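Local coordinates for protein BamaA.19900.a (PDB 6VZZ) that binds glucose and, as a glucokinase, probably catalyses its ATP-dependent phosphorylation to glucose 6-phosphate, at residues 222-227 with 255-260. Numbering follows the deposited sequence.
Sequences VAISPV and IEYEDI. With BGC (beta-D-glucopyranose), chain B.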
loop_
_atom_site.group_PDB
_atom_site.type_symbol
_atom_site.label_atom_id
_atom_site.label_comp_id
_atom_site.label_asym_id
_atom_site.label_seq_id
_atom_site.Cartn_x
_atom_site.Cartn_y
_atom_site.Cartn_z
ATOM N N VAL A 222 -3.496 5.945 8.154
ATOM C CA VAL A 222 -4.383 6.437 7.103
ATOM C C VAL A 222 -5.783 6.649 7.667
ATOM O O VAL A 222 -6.206 5.990 8.627
ATOM C CB VAL A 222 -4.411 5.484 5.890
ATOM C CG1 VAL A 222 -3.011 5.253 5.344
ATOM C CG2 VAL A 222 -5.118 4.178 6.233
ATOM N N ALA A 223 -6.507 7.588 7.063
ATOM C CA ALA A 223 -7.878 7.865 7.466
ATOM C C ALA A 223 -8.757 6.632 7.297
ATOM O O ALA A 223 -8.564 5.826 6.383
ATOM C CB ALA A 223 -8.439 9.016 6.644
ATOM N N ILE A 224 -9.738 6.495 8.184
ATOM C CA ILE A 224 -10.639 5.349 8.171
ATOM C C ILE A 224 -11.593 5.424 6.984
ATOM O O ILE A 224 -11.720 6.465 6.332
ATOM C CB ILE A 224 -11.418 5.273 9.497
ATOM C CG1 ILE A 224 -12.030 6.630 9.835
ATOM C CG2 ILE A 224 -10.494 4.863 10.618
ATOM C CD1 ILE A 224 -13.337 6.902 9.176
ATOM N N SER A 225 -12.293 4.325 6.724
ATOM C CA SER A 225 -13.383 4.263 5.776
ATOM C C SER A 225 -14.706 4.026 6.493
ATOM O O SER A 225 -14.742 3.350 7.523
ATOM C CB SER A 225 -13.144 3.141 4.763
ATOM O OG SER A 225 -12.268 3.590 3.754
ATOM N N PRO A 226 -15.809 4.559 5.983
ATOM C CA PRO A 226 -17.118 4.325 6.602
ATOM C C PRO A 226 -17.698 3.004 6.110
ATOM O O PRO A 226 -17.098 2.313 5.295
ATOM C CB PRO A 226 -17.939 5.514 6.112
ATOM C CG PRO A 226 -17.418 5.761 4.752
ATOM C CD PRO A 226 -15.923 5.432 4.802
ATOM N N VAL A 227 -18.878 2.651 6.628
ATOM C CA VAL A 227 -19.644 1.547 6.056
ATOM C C VAL A 227 -20.607 2.108 5.024
ATOM O O VAL A 227 -20.733 3.332 4.872
ATOM C CB VAL A 227 -20.435 0.756 7.114
ATOM C CG1 VAL A 227 -19.523 -0.051 7.983
ATOM C CG2 VAL A 227 -21.302 1.695 7.947
ATOM N N ILE A 255 -10.410 10.492 11.622
ATOM C CA ILE A 255 -9.479 9.782 12.501
ATOM C C ILE A 255 -8.686 8.737 11.718
ATOM O O ILE A 255 -9.072 8.289 10.631
ATOM C CB ILE A 255 -10.215 9.149 13.693
ATOM C CG1 ILE A 255 -10.999 7.908 13.281
ATOM C CG2 ILE A 255 -11.168 10.148 14.314
ATOM C CD1 ILE A 255 -11.609 7.176 14.481
ATOM N N GLU A 256 -7.536 8.370 12.272
ATOM C CA GLU A 256 -6.712 7.301 11.726
ATOM C C GLU A 256 -7.218 5.968 12.240
ATOM O O GLU A 256 -7.842 5.888 13.302
ATOM C CB GLU A 256 -5.240 7.458 12.127
ATOM C CG GLU A 256 -4.677 8.856 12.013
ATOM C CD GLU A 256 -3.225 8.927 12.450
ATOM O OE1 GLU A 256 -2.769 8.011 13.173
ATOM O OE2 GLU A 256 -2.534 9.895 12.060
ATOM N N TYR A 257 -6.937 4.907 11.473
ATOM C CA TYR A 257 -7.303 3.571 11.935
ATOM C C TYR A 257 -6.710 3.295 13.311
ATOM O O TYR A 257 -7.364 2.675 14.161
ATOM C CB TYR A 257 -6.857 2.509 10.928
ATOM C CG TYR A 257 -7.843 2.275 9.799
ATOM C CD1 TYR A 257 -9.013 1.554 10.009
ATOM C CD2 TYR A 257 -7.603 2.769 8.519
ATOM C CE1 TYR A 257 -9.914 1.336 8.979
ATOM C CE2 TYR A 257 -8.497 2.555 7.494
ATOM C CZ TYR A 257 -9.655 1.841 7.726
ATOM O OH TYR A 257 -10.554 1.623 6.699
ATOM N N GLU A 258 -5.485 3.787 13.563
ATOM C CA GLU A 258 -4.843 3.600 14.862
ATOM C C GLU A 258 -5.599 4.306 15.987
ATOM O O GLU A 258 -5.447 3.931 17.157
ATOM C CB GLU A 258 -3.393 4.092 14.815
ATOM C CG GLU A 258 -2.599 3.790 16.085
ATOM C CD GLU A 258 -1.129 4.180 15.989
ATOM O OE1 GLU A 258 -0.397 3.558 15.194
ATOM O OE2 GLU A 258 -0.703 5.112 16.709
ATOM N N ASP A 259 -6.425 5.301 15.670
ATOM C CA ASP A 259 -7.184 5.948 16.729
ATOM C C ASP A 259 -8.271 5.044 17.290
ATOM O O ASP A 259 -8.834 5.352 18.351
ATOM C CB ASP A 259 -7.773 7.267 16.224
ATOM C CG ASP A 259 -6.693 8.306 15.929
ATOM O OD1 ASP A 259 -5.629 8.261 16.592
ATOM O OD2 ASP A 259 -6.902 9.168 15.044
ATOM N N ILE A 260 -8.560 3.927 16.621
ATOM C CA ILE A 260 -9.446 2.905 17.149
ATOM C C ILE A 260 -8.709 1.589 17.378
ATOM O O ILE A 260 -8.879 0.946 18.426
ATOM C CB ILE A 260 -10.654 2.698 16.212
ATOM C CG1 ILE A 260 -11.584 3.911 16.272
ATOM C CG2 ILE A 260 -11.396 1.410 16.528
ATOM C CD1 ILE A 260 -12.756 3.815 15.310
HETATM C C2 BGC B . 4.066 3.546 14.119
HETATM C C3 BGC B . 4.638 2.398 13.304
HETATM C C4 BGC B . 4.705 1.136 14.155
HETATM C C5 BGC B . 3.330 0.850 14.746
HETATM C C6 BGC B . 3.287 -0.360 15.647
HETATM C C1 BGC B . 2.719 3.126 14.688
HETATM O O1 BGC B . 2.114 4.163 15.369
HETATM O O2 BGC B . 3.923 4.704 13.305
HETATM O O3 BGC B . 5.923 2.737 12.800
HETATM O O4 BGC B . 5.089 0.029 13.353
HETATM O O5 BGC B . 2.909 1.983 15.518
HETATM O O6 BGC B . 4.343 -0.349 16.585
#
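Val222 meets Tyr257 twice. Its carbonyl O accepts the backbone N-H of Tyr257 (O to N 3.1 Å), while CG2, one branch of a beta-branched apolar side chain, lies in the plane of the phenol ring at its edge, 3.7 Å from Tyr257 CD2. Ala223 stands beside Glu256 in a single beta bridge with CA atoms 4.5 Å apart; a methyl group is all the side chain it carries here at the subunit interface, and its N-H is bonded to Asn322 OD1 of the second subunit. Across the bridge, Asp259 OD2 reaches back to the N-H of Glu256, just ahead of the turn 257-259, and is met from above the carboxylate plane. The bridge closes through Ile224, whose N donates to Ile255 O at 3.1 Å. Branching at CB lets Ile224 serve two neighbours: CG1, set between the backbone N and carbonyl carbon (chi1 49°), touches Ile255 CG1 at 3.8 Å, and CG2 makes a CH-pi contact over one face of Tyr257, 3.8 Å from the ring centroid. The bridge thus ties together the loops on either side of helix 234-249, in a kinase of the actin-like ATPase clan. Residues 257-259, helical in phi/psi, carry Glu258 to the sugar: its extended side chain, with CG anti to the backbone N (chi1 -174°), brings OE1 within 2.6 Å of glucose O1, from which it accepts a hydrogen bond, and OE2 forms a salt bridge with Arg264. A phenol is long enough for the OH of Tyr257 to come to the backbone of Ser225, where N-H donates weakly (N to OH 3.2 Å, 133°), and Ser225 OG pairs with Ile224 O of the second subunit.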